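Local atomic coordinates of putative uncharacterized protein PH0242 (Pyrococcus horikoshii, PDB entry 3VU1), a protein that is the C-terminal globular domain of the archaeal oligosaccharyltransferase AglB, a mixed alpha and beta, strand-rich unit with a bound calcium ion. Residues His62-Phe67 against Val77-Trp82; Leu272-His277 against Ser487-His492; Ala299-Lys304 against Pro332-Tyr337; Phe395-Arg400 against Glu414-Thr419. All coordinates share one frame; numbering follows the deposited sequence.

Contact 1. Residues His62-Phe67 against Val77-Trp82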
loop_
_atom_site.group_PDB
_atom_site.type_symbol
_atom_site.label_atom_id
_atom_site.label_comp_id
_atom_site.label_asym_id
_atom_site.label_seq_id
_atom_site.Cartn_x
_atom_site.Cartn_y
_atom_site.Cartn_z
ATOM N N HIS A 62 -5.923 12.030 2.554
ATOM C CA HIS A 62 -6.878 11.620 1.529
ATOM C C HIS A 62 -6.314 10.502 0.711
ATOM O O HIS A 62 -7.071 9.616 0.246
ATOM C CB HIS A 62 -7.243 12.779 0.623
ATOM C CG HIS A 62 -8.066 13.824 1.304
ATOM N ND1 HIS A 62 -9.388 13.677 1.512
ATOM C CD2 HIS A 62 -7.707 15.053 1.879
ATOM C CE1 HIS A 62 -9.864 14.761 2.158
ATOM N NE2 HIS A 62 -8.831 15.599 2.388
ATOM N N ILE A 63 -4.991 10.523 0.527
ATOM C CA ILE A 63 -4.356 9.486 -0.251
ATOM C C ILE A 63 -4.214 8.178 0.551
ATOM O O ILE A 63 -4.547 7.076 0.050
ATOM C CB ILE A 63 -3.049 9.991 -0.907
ATOM C CG1 ILE A 63 -3.339 11.273 -1.705
ATOM C CG2 ILE A 63 -2.443 8.915 -1.797
ATOM C CD1 ILE A 63 -4.541 11.213 -2.640
ATOM N N LEU A 64 -3.770 8.288 1.797
ATOM C CA LEU A 64 -3.829 7.132 2.686
ATOM C C LEU A 64 -5.250 6.531 2.712
ATOM O O LEU A 64 -5.406 5.305 2.673
ATOM C CB LEU A 64 -3.338 7.459 4.105
ATOM C CG LEU A 64 -1.829 7.704 4.265
ATOM C CD1 LEU A 64 -1.463 7.956 5.726
ATOM C CD2 LEU A 64 -0.987 6.565 3.724
ATOM N N ALA A 65 -6.277 7.375 2.766
ATOM C CA ALA A 65 -7.620 6.853 2.929
ATOM C C ALA A 65 -8.037 6.234 1.613
ATOM O O ALA A 65 -8.795 5.259 1.610
ATOM C CB ALA A 65 -8.606 7.921 3.371
ATOM N N LEU A 66 -7.526 6.785 0.506
ATOM C CA LEU A 66 -7.908 6.318 -0.810
ATOM C C LEU A 66 -7.420 4.875 -0.902
ATOM O O LEU A 66 -8.173 3.964 -1.243
ATOM C CB LEU A 66 -7.291 7.179 -1.920
ATOM C CG LEU A 66 -7.657 6.800 -3.379
ATOM C CD1 LEU A 66 -9.162 6.618 -3.622
ATOM C CD2 LEU A 66 -7.116 7.812 -4.372
ATOM N N PHE A 67 -6.155 4.670 -0.556
ATOM C CA PHE A 67 -5.623 3.317 -0.435
ATOM C C PHE A 67 -6.465 2.400 0.454
ATOM O O PHE A 67 -6.857 1.337 0.011
ATOM C CB PHE A 67 -4.191 3.365 0.082
ATOM C CG PHE A 67 -3.593 2.027 0.296
ATOM C CD1 PHE A 67 -3.461 1.130 -0.768
ATOM C CD2 PHE A 67 -3.158 1.645 1.572
ATOM C CE1 PHE A 67 -2.913 -0.124 -0.562
ATOM C CE2 PHE A 67 -2.598 0.382 1.779
ATOM C CZ PHE A 67 -2.484 -0.506 0.708
ATOM N N VAL A 77 -2.695 3.859 -5.382
ATOM C CA VAL A 77 -2.043 5.094 -5.122
ATOM C C VAL A 77 -0.523 4.986 -5.363
ATOM O O VAL A 77 0.080 3.927 -5.166
ATOM C CB VAL A 77 -2.435 5.446 -3.687
ATOM C CG1 VAL A 77 -1.270 6.015 -2.899
ATOM C CG2 VAL A 77 -3.678 6.313 -3.737
ATOM N N ASP A 78 0.102 6.076 -5.797
ATOM C CA ASP A 78 1.515 6.005 -6.138
ATOM C C ASP A 78 2.427 6.261 -4.924
ATOM O O ASP A 78 3.139 7.286 -4.828
ATOM C CB ASP A 78 1.845 6.867 -7.363
ATOM C CG ASP A 78 3.339 6.844 -7.720
ATOM O OD1 ASP A 78 4.025 5.830 -7.505
ATOM O OD2 ASP A 78 3.847 7.857 -8.221
ATOM N N PHE A 79 2.438 5.287 -4.014
ATOM C CA PHE A 79 3.318 5.372 -2.829
ATOM C C PHE A 79 4.810 5.500 -3.146
ATOM O O PHE A 79 5.582 5.999 -2.300
ATOM C CB PHE A 79 3.111 4.192 -1.882
ATOM C CG PHE A 79 1.795 4.202 -1.170
ATOM C CD1 PHE A 79 0.996 3.052 -1.147
ATOM C CD2 PHE A 79 1.352 5.348 -0.507
ATOM C CE1 PHE A 79 -0.216 3.047 -0.465
ATOM C CE2 PHE A 79 0.151 5.341 0.172
ATOM C CZ PHE A 79 -0.638 4.200 0.190
ATOM N N GLU A 80 5.221 5.036 -4.329
ATOM C CA GLU A 80 6.626 5.124 -4.702
ATOM C C GLU A 80 7.113 6.583 -4.705
ATOM O O GLU A 80 8.206 6.869 -4.228
ATOM C CB GLU A 80 6.922 4.427 -6.039
ATOM C CG GLU A 80 8.353 4.630 -6.550
ATOM C CD GLU A 80 9.435 4.116 -5.591
ATOM O OE1 GLU A 80 10.652 4.159 -5.947
ATOM O OE2 GLU A 80 9.074 3.660 -4.478
ATOM N N SER A 81 6.288 7.498 -5.213
ATOM C CA SER A 81 6.677 8.894 -5.258
ATOM C C SER A 81 6.972 9.437 -3.860
ATOM O O SER A 81 7.724 10.381 -3.725
ATOM C CB SER A 81 5.616 9.743 -5.945
ATOM O OG SER A 81 4.509 9.854 -5.098
ATOM N N TRP A 82 6.415 8.817 -2.823
ATOM C CA TRP A 82 6.774 9.173 -1.442
ATOM C C TRP A 82 7.967 8.458 -0.913
ATOM O O TRP A 82 8.311 8.692 0.239
ATOM C CB TRP A 82 5.626 8.956 -0.445
ATOM C CG TRP A 82 4.305 9.624 -0.753
ATOM C CD1 TRP A 82 4.025 10.587 -1.721
ATOM C CD2 TRP A 82 3.030 9.392 -0.069
ATOM N NE1 TRP A 82 2.697 10.933 -1.701
ATOM C CE2 TRP A 82 2.047 10.252 -0.724
ATOM C CE3 TRP A 82 2.625 8.591 0.980
ATOM C CZ2 TRP A 82 0.725 10.295 -0.315
ATOM C CZ3 TRP A 82 1.289 8.638 1.380
ATOM C CH2 TRP A 82 0.366 9.467 0.742
#
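Phe67 and Phe79 meet in the buried apolar interface between helix 60-69 and the loop that follows it, near the calcium site: the loop segment starts right after the calcium ligand Glu76, and the Phe67 side chain lies about 10 Å from the ion. The two rings form a T-shaped pair, with planes at 82° and centroids 5.1 Å apart. Phe79 presents its CE1 edge to one face of Phe67, above the rim rather than the centre. CG anti to the backbone N (chi1 177°) puts Phe67 CG within reach of Phe79 CE1, at 3.6 Å. Beside the pair, Val77 is wedged in: its CG1 meets Ile63 CG2 and also covers a face of Phe79, while its CG2 lies 3.8 Å from Leu66 CD2. Leu64 reaches across with CD2, which is 3.9 Å from Phe79 CE2 and also touches the Trp82 indole at its CZ3 edge, in the ring plane. Ile63 CG2 packs 3.8 Å from Trp82 CZ2. No hydrogen bond joins the two segments; within the loop Asp78 centres an inverse gamma turn and its O accepts from both Ser81 N and Ser81 OG, the latter at 2.9 Å, while Asp78 OD1 forms a salt bridge with Arg288. Leu64 also touches Trp33, which opens the WWDYG sequence signature of this family, and Phe236 stacks on Phe67. With every touching residue buried, these interlocking aliphatic and aromatic side chains make up a plain hydrophobic core in which helix 60-69 packs against the loop before strand 86-90.

Contact 2. Residues Leu272-His277 against Ser487-His492; sequences LSPGKH and SASAPH
Leu272 and Ala488 are joined by a single beta bridge, their CA atoms 4.9 Å apart, and backbone hydrogen bonding carries most of this surface contact. Leu272 N donates to Ser487 O at 3.1 Å, with an N-H...O angle of 162°. In return, Leu272 O accepts from Ser489 N at 2.8 Å; here the donor stands well above the carbonyl plane, 56° out of it. The same oxygen receives a CA-H...O contact from Ala488 CA at 3.1 Å, so both Ala488 and Ser489 crowd round one carbonyl. Van der Waals packing is slighter. Ser489 OG, set between its own backbone N and carbonyl carbon (chi1 64°), lies against Ser273 CA and CB, while Pro274 CD approaches Ser489 O at 4.0 Å. A third kind of interaction stays within 272-277 and bridges the start of the strand back to Ser273: His277 NE2 donates to Ser273 O at 2.6 Å, close to the imidazole plane, and Leu272 CD2 covers a face of that ring. His277 ND1 is bonded in turn to Asp260, so both ring nitrogens are engaged. Around the bridge, strand 275-285 continues beside strand 325-331 through backbone bonds from Gly275 to Leu331 and from His277 to Val329, whereas Pro274 and Ala488 both rest on Tyr337 of strand 336-356, at the point where strand 464-487 has just ended.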
loop_
_atom_site.group_PDB
_atom_site.type_symbol
_atom_site.label_atom_id
_atom_site.label_comp_id
_atom_site.label_asym_id
_atom_site.label_seq_id
_atom_site.Cartn_x
_atom_site.Cartn_y
_atom_site.Cartn_z
ATOM N N LEU A 272 12.837 -23.147 -6.392
ATOM C CA LEU A 272 13.446 -23.346 -7.703
ATOM C C LEU A 272 14.820 -24.031 -7.568
ATOM O O LEU A 272 15.628 -23.666 -6.715
ATOM C CB LEU A 272 13.617 -22.006 -8.431
ATOM C CG LEU A 272 12.411 -21.355 -9.110
ATOM C CD1 LEU A 272 12.770 -19.936 -9.537
ATOM C CD2 LEU A 272 11.923 -22.156 -10.317
ATOM N N SER A 273 15.080 -25.020 -8.417
ATOM C CA SER A 273 16.378 -25.710 -8.447
ATOM C C SER A 273 17.381 -24.886 -9.220
ATOM O O SER A 273 17.002 -24.168 -10.138
ATOM C CB SER A 273 16.223 -27.049 -9.161
ATOM O OG SER A 273 15.881 -26.848 -10.531
ATOM N N PRO A 274 18.673 -25.002 -8.890
ATOM C CA PRO A 274 19.681 -24.438 -9.828
ATOM C C PRO A 274 19.561 -25.154 -11.184
ATOM O O PRO A 274 18.991 -26.235 -11.229
ATOM C CB PRO A 274 21.023 -24.790 -9.169
ATOM C CG PRO A 274 20.695 -25.114 -7.737
ATOM C CD PRO A 274 19.280 -25.622 -7.694
ATOM N N GLY A 275 20.089 -24.575 -12.258
ATOM C CA GLY A 275 19.952 -25.133 -13.598
ATOM C C GLY A 275 19.069 -24.236 -14.459
ATOM O O GLY A 275 18.600 -23.181 -13.990
ATOM N N LYS A 276 18.826 -24.656 -15.711
ATOM C CA LYS A 276 18.003 -23.892 -16.664
ATOM C C LYS A 276 16.521 -23.922 -16.336
ATOM O O LYS A 276 15.988 -24.951 -15.929
ATOM C CB LYS A 276 18.213 -24.357 -18.109
ATOM C CG LYS A 276 19.558 -23.938 -18.646
ATOM C CD LYS A 276 19.829 -24.381 -20.073
ATOM C CE LYS A 276 21.310 -24.148 -20.387
ATOM N NZ LYS A 276 21.592 -24.173 -21.855
ATOM N N HIS A 277 15.859 -22.786 -16.520
ATOM C CA HIS A 277 14.427 -22.732 -16.375
ATOM C C HIS A 277 13.829 -21.831 -17.408
ATOM O O HIS A 277 14.452 -20.865 -17.875
ATOM C CB HIS A 277 14.054 -22.184 -15.002
ATOM C CG HIS A 277 14.374 -23.098 -13.847
ATOM N ND1 HIS A 277 13.455 -23.968 -13.334
ATOM C CD2 HIS A 277 15.529 -23.215 -13.052
ATOM C CE1 HIS A 277 13.997 -24.617 -12.262
ATOM N NE2 HIS A 277 15.266 -24.156 -12.092
ATOM N N SER A 487 13.278 -19.270 -2.586
ATOM C CA SER A 487 14.284 -20.199 -2.048
ATOM C C SER A 487 14.721 -21.161 -3.122
ATOM O O SER A 487 13.888 -21.611 -3.942
ATOM C CB SER A 487 13.703 -21.023 -0.925
ATOM O OG SER A 487 13.425 -20.209 0.183
ATOM N N ALA A 488 16.014 -21.484 -3.129
ATOM C CA ALA A 488 16.487 -22.590 -3.952
ATOM C C ALA A 488 16.076 -23.956 -3.359
ATOM O O ALA A 488 15.819 -24.094 -2.168
ATOM C CB ALA A 488 17.983 -22.495 -4.158
ATOM N N SER A 489 15.957 -24.960 -4.200
ATOM C CA SER A 489 15.690 -26.306 -3.707
ATOM C C SER A 489 17.028 -27.001 -3.458
ATOM O O SER A 489 18.048 -26.586 -4.038
ATOM C CB SER A 489 14.868 -27.076 -4.733
ATOM O OG SER A 489 15.611 -27.243 -5.931
ATOM N N ALA A 490 17.029 -28.036 -2.603
ATOM C CA ALA A 490 18.172 -28.970 -2.484
ATOM C C ALA A 490 18.559 -29.519 -3.873
ATOM O O ALA A 490 17.661 -29.818 -4.673
ATOM C CB ALA A 490 17.802 -30.109 -1.558
ATOM N N PRO A 491 19.878 -29.639 -4.185
ATOM C CA PRO A 491 20.240 -30.069 -5.556
ATOM C C PRO A 491 20.325 -31.602 -5.795
ATOM O O PRO A 491 20.535 -32.036 -6.937
ATOM C CB PRO A 491 21.592 -29.361 -5.817
ATOM C CG PRO A 491 21.964 -28.692 -4.531
ATOM C CD PRO A 491 21.084 -29.251 -3.438
ATOM N N HIS A 492 20.143 -32.400 -4.735
ATOM C CA HIS A 492 19.987 -33.871 -4.844
ATOM C C HIS A 492 19.517 -34.514 -3.529
ATOM O O HIS A 492 19.260 -33.777 -2.559
ATOM C CB HIS A 492 21.251 -34.536 -5.463
ATOM C CG HIS A 492 22.509 -34.462 -4.603
ATOM N ND1 HIS A 492 22.696 -35.237 -3.506
ATOM C CD2 HIS A 492 23.676 -33.708 -4.754
ATOM C CE1 HIS A 492 23.903 -34.968 -2.968
ATOM N NE2 HIS A 492 24.502 -34.033 -3.730
#

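Contact 3. Residues Ala299-Lys304 against Pro332-Tyr337; sequences ALNGTK and PTAQKY
Ala299 and Tyr337 face each other as a non-hydrogen-bonded antiparallel pair, and their side chains project to the same face of the sheet. On that face Ala299 CB sits among Pro332 CG at 3.7 Å, Ala334 CB at 3.9 Å and Tyr337 CD2, forming a small apolar cluster; Tyr337 OH donates to Pro332 O at 2.8 Å, which holds the ring against the loop before its strand. The other face carries Leu300 and Lys336, a hydrogen-bonded pair whose CB and CG, respectively, come within 4.1 Å. Lys336 CG lies between the backbone N and carbonyl carbon (chi1 61°), and the chain then runs out extended, CE passing Gly302 O. Two consecutive residues, Gln335 and Lys336, oppose the single Leu300, which defines a classic beta bulge: Lys336 N donates to Leu300 O at 3.1 Å, and Gln335 N reaches the same oxygen only weakly. Asn301 supplies a further acceptor, its OD1 taking Gln335 N at 3.2 Å, with the donor tilted 19° from the amide plane. Beyond the bulge, a type II' turn from Asn301 to Lys304 reverses the chain into strand 304-314, where Ile306 touches Ala299 and Ala334.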
loop_
_atom_site.group_PDB
_atom_site.type_symbol
_atom_site.label_atom_id
_atom_site.label_comp_id
_atom_site.label_asym_id
_atom_site.label_seq_id
_atom_site.Cartn_x
_atom_site.Cartn_y
_atom_site.Cartn_z
ATOM N N ALA A 299 21.464 -14.091 -7.177
ATOM C CA ALA A 299 21.674 -15.283 -6.343
ATOM C C ALA A 299 22.268 -14.849 -5.020
ATOM O O ALA A 299 23.204 -14.048 -4.983
ATOM C CB ALA A 299 22.606 -16.271 -7.031
ATOM N N LEU A 300 21.743 -15.398 -3.939
ATOM C CA LEU A 300 22.177 -15.003 -2.613
ATOM C C LEU A 300 22.474 -16.170 -1.709
ATOM O O LEU A 300 21.678 -17.106 -1.616
ATOM C CB LEU A 300 21.108 -14.134 -1.929
ATOM C CG LEU A 300 21.035 -12.641 -2.239
ATOM C CD1 LEU A 300 20.029 -12.422 -3.346
ATOM C CD2 LEU A 300 20.610 -11.878 -0.996
ATOM N N ASN A 301 23.612 -16.081 -1.030
ATOM C CA ASN A 301 23.907 -16.896 0.145
ATOM C C ASN A 301 23.756 -16.051 1.409
ATOM O O ASN A 301 24.624 -15.244 1.738
ATOM C CB ASN A 301 25.322 -17.479 0.062
ATOM C CG ASN A 301 25.460 -18.554 -1.007
ATOM O OD1 ASN A 301 24.542 -19.337 -1.248
ATOM N ND2 ASN A 301 26.621 -18.602 -1.646
ATOM N N GLY A 302 22.645 -16.238 2.105
ATOM C CA GLY A 302 22.303 -15.434 3.270
ATOM C C GLY A 302 22.002 -14.001 2.880
ATOM O O GLY A 302 20.904 -13.693 2.417
ATOM N N THR A 303 22.983 -13.124 3.060
ATOM C CA THR A 303 22.832 -11.718 2.708
ATOM C C THR A 303 23.889 -11.311 1.691
ATOM O O THR A 303 23.896 -10.182 1.250
ATOM C CB THR A 303 22.863 -10.758 3.942
ATOM O OG1 THR A 303 24.214 -10.582 4.401
ATOM C CG2 THR A 303 21.934 -11.252 5.120
ATOM N N LYS A 304 24.767 -12.237 1.314
ATOM C CA LYS A 304 25.769 -11.994 0.284
ATOM C C LYS A 304 25.235 -12.312 -1.120
ATOM O O LYS A 304 24.710 -13.405 -1.356
ATOM C CB LYS A 304 27.009 -12.843 0.570
ATOM C CG LYS A 304 28.073 -12.859 -0.533
ATOM C CD LYS A 304 29.347 -13.562 -0.058
ATOM C CE LYS A 304 30.008 -12.812 1.098
ATOM N NZ LYS A 304 31.080 -13.602 1.763
ATOM N N PRO A 332 22.501 -20.279 -10.743
ATOM C CA PRO A 332 23.574 -20.993 -10.067
ATOM C C PRO A 332 23.077 -21.499 -8.740
ATOM O O PRO A 332 22.027 -21.054 -8.269
ATOM C CB PRO A 332 24.605 -19.901 -9.803
ATOM C CG PRO A 332 23.802 -18.656 -9.655
ATOM C CD PRO A 332 22.640 -18.812 -10.603
ATOM N N THR A 333 23.835 -22.402 -8.129
ATOM C CA THR A 333 23.496 -22.920 -6.802
ATOM C C THR A 333 23.664 -21.765 -5.803
ATOM O O THR A 333 24.596 -20.976 -5.934
ATOM C CB THR A 333 24.420 -24.106 -6.413
ATOM O OG1 THR A 333 25.751 -23.626 -6.432
ATOM C CG2 THR A 333 24.363 -25.257 -7.434
ATOM N N ALA A 334 22.767 -21.672 -4.825
ATOM C CA ALA A 334 22.713 -20.558 -3.876
ATOM C C ALA A 334 21.573 -20.826 -2.932
ATOM O O ALA A 334 20.743 -21.690 -3.208
ATOM C CB ALA A 334 22.452 -19.249 -4.594
ATOM N N GLN A 335 21.505 -20.094 -1.824
ATOM C CA GLN A 335 20.423 -20.315 -0.868
ATOM C C GLN A 335 19.071 -19.820 -1.385
ATOM O O GLN A 335 18.068 -20.491 -1.197
ATOM C CB GLN A 335 20.734 -19.684 0.491
ATOM C CG GLN A 335 19.565 -19.830 1.467
ATOM C CD GLN A 335 19.778 -19.154 2.806
ATOM O OE1 GLN A 335 18.932 -19.273 3.691
ATOM N NE2 GLN A 335 20.910 -18.465 2.980
ATOM N N LYS A 336 19.046 -18.650 -2.021
ATOM C CA LYS A 336 17.795 -18.103 -2.522
ATOM C C LYS A 336 17.990 -17.192 -3.732
ATOM O O LYS A 336 19.102 -16.728 -3.988
ATOM C CB LYS A 336 17.039 -17.365 -1.419
ATOM C CG LYS A 336 17.766 -16.177 -0.827
ATOM C CD LYS A 336 16.832 -15.441 0.114
ATOM C CE LYS A 336 17.566 -14.375 0.913
ATOM N NZ LYS A 336 16.606 -13.749 1.865
ATOM N N TYR A 337 16.906 -16.961 -4.481
ATOM C CA TYR A 337 16.945 -16.049 -5.644
ATOM C C TYR A 337 16.052 -14.818 -5.451
ATOM O O TYR A 337 14.889 -14.914 -5.021
ATOM C CB TYR A 337 16.632 -16.768 -6.973
ATOM C CG TYR A 337 17.383 -18.068 -7.142
ATOM C CD1 TYR A 337 16.756 -19.286 -6.893
ATOM C CD2 TYR A 337 18.720 -18.085 -7.529
ATOM C CE1 TYR A 337 17.424 -20.486 -7.032
ATOM C CE2 TYR A 337 19.403 -19.282 -7.671
ATOM C CZ TYR A 337 18.745 -20.482 -7.417
ATOM O OH TYR A 337 19.398 -21.690 -7.543
#

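Contact 4. Residues Phe395-Arg400 against Glu414-Thr419; sequences FIYLVR and EPHMDT
Tyr397 and His416 lie at the middle of an antiparallel beta ladder, the hairpin of strands 385-401 and 412-431 in the Peripheral 2 region. Its short strand axes approach to 4.6 Å at 148° between directions. Six backbone hydrogen bonds pair Phe395 with Asp418, Tyr397 with His416 and Val399 with Glu414; Tyr397 N to His416 O is 3.0 Å and the return bond, His416 N to Tyr397 O, is 2.8 Å. On the face shared by these pairs, His416 CB makes a CH-pi contact over the Tyr397 ring, 3.6 Å from its centroid. The two rings are nearly parallel but slid apart, so they barely overlap, and Val399 CG2 meets the imidazole at CD2. Tyr397 OH donates to Asp418 OD1, modelled at 2.5 Å, a shortness that carries little weight at this resolution; Tyr452 OH bonds the same oxygen. The other face pairs Ile396 CG1 with Met417 CG at 4.0 Å, and Leu398 CD2 with Pro415 CB at 3.9 Å. Helix 448-460 covers the Phe395, Tyr397 and Val399 side, helix 60-69 packs on the Ile396, Leu398 and Pro415 side, and strand 464-487 pairs with strand 385-401.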
loop_
_atom_site.group_PDB
_atom_site.type_symbol
_atom_site.label_atom_id
_atom_site.label_comp_id
_atom_site.label_asym_id
_atom_site.label_seq_id
_atom_site.Cartn_x
_atom_site.Cartn_y
_atom_site.Cartn_z
ATOM N N PHE A 395 0.081 17.642 -6.597
ATOM C CA PHE A 395 -1.243 18.171 -6.282
ATOM C C PHE A 395 -2.124 17.064 -5.713
ATOM O O PHE A 395 -2.412 16.061 -6.387
ATOM C CB PHE A 395 -1.932 18.690 -7.549
ATOM C CG PHE A 395 -1.412 20.002 -8.046
ATOM C CD1 PHE A 395 -2.208 21.141 -7.967
ATOM C CD2 PHE A 395 -0.151 20.102 -8.619
ATOM C CE1 PHE A 395 -1.747 22.360 -8.437
ATOM C CE2 PHE A 395 0.320 21.324 -9.083
ATOM C CZ PHE A 395 -0.477 22.450 -8.989
ATOM N N ILE A 396 -2.553 17.229 -4.473
ATOM C CA ILE A 396 -3.555 16.338 -3.925
ATOM C C ILE A 396 -4.834 17.144 -3.899
ATOM O O ILE A 396 -4.878 18.249 -3.305
ATOM C CB ILE A 396 -3.203 15.844 -2.511
ATOM C CG1 ILE A 396 -2.113 14.776 -2.596
ATOM C CG2 ILE A 396 -4.440 15.263 -1.846
ATOM C CD1 ILE A 396 -1.429 14.446 -1.272
ATOM N N TYR A 397 -5.866 16.608 -4.542
ATOM C CA TYR A 397 -7.150 17.295 -4.585
ATOM C C TYR A 397 -8.356 16.358 -4.576
ATOM O O TYR A 397 -8.212 15.142 -4.740
ATOM C CB TYR A 397 -7.199 18.198 -5.811
ATOM C CG TYR A 397 -6.963 17.482 -7.132
ATOM C CD1 TYR A 397 -8.042 17.103 -7.938
ATOM C CD2 TYR A 397 -5.675 17.204 -7.581
ATOM C CE1 TYR A 397 -7.853 16.476 -9.153
ATOM C CE2 TYR A 397 -5.473 16.579 -8.801
ATOM C CZ TYR A 397 -6.570 16.212 -9.581
ATOM O OH TYR A 397 -6.396 15.600 -10.799
ATOM N N LEU A 398 -9.537 16.939 -4.374
ATOM C CA LEU A 398 -10.791 16.195 -4.346
ATOM C C LEU A 398 -11.683 16.550 -5.536
ATOM O O LEU A 398 -11.682 17.696 -6.009
ATOM C CB LEU A 398 -11.541 16.471 -3.045
ATOM C CG LEU A 398 -10.781 16.251 -1.738
ATOM C CD1 LEU A 398 -11.727 16.331 -0.536
ATOM C CD2 LEU A 398 -10.007 14.934 -1.754
ATOM N N VAL A 399 -12.444 15.579 -6.025
ATOM C CA VAL A 399 -13.455 15.870 -7.035
ATOM C C VAL A 399 -14.799 15.323 -6.583
ATOM O O VAL A 399 -14.963 14.117 -6.421
ATOM C CB VAL A 399 -13.096 15.342 -8.444
ATOM C CG1 VAL A 399 -14.207 15.701 -9.433
ATOM C CG2 VAL A 399 -11.760 15.913 -8.911
ATOM N N ARG A 400 -15.751 16.227 -6.367
ATOM C CA ARG A 400 -17.038 15.837 -5.844
ATOM C C ARG A 400 -17.687 14.877 -6.812
ATOM O O ARG A 400 -17.636 15.072 -8.034
ATOM C CB ARG A 400 -17.946 17.048 -5.609
ATOM C CG ARG A 400 -19.100 16.774 -4.638
ATOM C CD ARG A 400 -20.409 17.423 -5.048
ATOM N NE ARG A 400 -20.154 18.746 -5.569
ATOM C CZ ARG A 400 -20.900 19.375 -6.465
ATOM N NH1 ARG A 400 -22.007 18.820 -6.942
ATOM N NH2 ARG A 400 -20.527 20.586 -6.865
ATOM N N GLU A 414 -13.937 12.309 -4.290
ATOM C CA GLU A 414 -12.951 11.334 -4.724
ATOM C C GLU A 414 -11.557 11.944 -4.735
ATOM O O GLU A 414 -11.347 12.945 -5.398
ATOM C CB GLU A 414 -13.309 10.826 -6.103
ATOM C CG GLU A 414 -12.686 9.488 -6.436
ATOM C CD GLU A 414 -13.649 8.658 -7.251
ATOM O OE1 GLU A 414 -13.423 8.516 -8.486
ATOM O OE2 GLU A 414 -14.652 8.187 -6.653
ATOM N N PRO A 415 -10.606 11.372 -3.964
ATOM C CA PRO A 415 -9.248 11.968 -3.958
ATOM C C PRO A 415 -8.410 11.641 -5.175
ATOM O O PRO A 415 -8.535 10.573 -5.709
ATOM C CB PRO A 415 -8.596 11.384 -2.702
ATOM C CG PRO A 415 -9.472 10.280 -2.277
ATOM C CD PRO A 415 -10.848 10.536 -2.774
ATOM N N HIS A 416 -7.548 12.576 -5.564
ATOM C CA HIS A 416 -6.607 12.426 -6.660
ATOM C C HIS A 416 -5.230 12.887 -6.233
ATOM O O HIS A 416 -5.092 13.804 -5.416
ATOM C CB HIS A 416 -7.027 13.289 -7.834
ATOM C CG HIS A 416 -8.314 12.869 -8.506
ATOM N ND1 HIS A 416 -8.338 12.255 -9.727
ATOM C CD2 HIS A 416 -9.652 13.046 -8.132
ATOM C CE1 HIS A 416 -9.619 12.036 -10.107
ATOM N NE2 HIS A 416 -10.430 12.526 -9.133
ATOM N N MET A 417 -4.187 12.276 -6.792
ATOM C CA MET A 417 -2.842 12.751 -6.592
ATOM C C MET A 417 -2.082 12.777 -7.923
ATOM O O MET A 417 -1.764 11.711 -8.488
ATOM C CB MET A 417 -2.107 11.896 -5.571
ATOM C CG MET A 417 -0.661 12.308 -5.423
ATOM S SD MET A 417 0.180 11.470 -4.074
ATOM C CE MET A 417 0.660 9.967 -4.911
ATOM N N ASP A 418 -1.789 13.986 -8.419
ATOM C CA ASP A 418 -0.973 14.159 -9.629
ATOM C C ASP A 418 0.414 14.708 -9.291
ATOM O O ASP A 418 0.555 15.660 -8.504
ATOM C CB ASP A 418 -1.671 15.050 -10.652
ATOM C CG ASP A 418 -3.163 14.694 -10.834
ATOM O OD1 ASP A 418 -3.951 15.626 -11.173
ATOM O OD2 ASP A 418 -3.556 13.506 -10.640
ATOM N N THR A 419 1.435 14.078 -9.861
ATOM C CA THR A 419 2.795 14.530 -9.708
ATOM C C THR A 419 3.334 14.846 -11.102
ATOM O O THR A 419 2.897 14.247 -12.086
ATOM C CB THR A 419 3.702 13.442 -9.111
ATOM O OG1 THR A 419 3.805 12.359 -10.044
ATOM C CG2 THR A 419 3.161 12.930 -7.798
#

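Contact 1 comes first along the chain; contact 2 then spans 272 to 492, and contacts 3 and 4 follow one another within that span. Two neighbourhoods result. Contacts 1 and 4, centres 11 Å apart, touch directly: Leu66 CD2 lies 3.4 Å from Pro415 O, so helix 60-69 sits against the 385-401/412-431 hairpin. Contacts 2 and 3, also with centres 11 Å apart, meet through a probable hydrogen bond from Ala488 N to Gln335 O. The neighbourhoods are far apart, contacts 3 and 4 having centres about 43 Å apart. Both nevertheless reach one nine-stranded sheet, whose strand 464-487 pairs with strands 336-356 and 385-401, linking the two Peripheral regions.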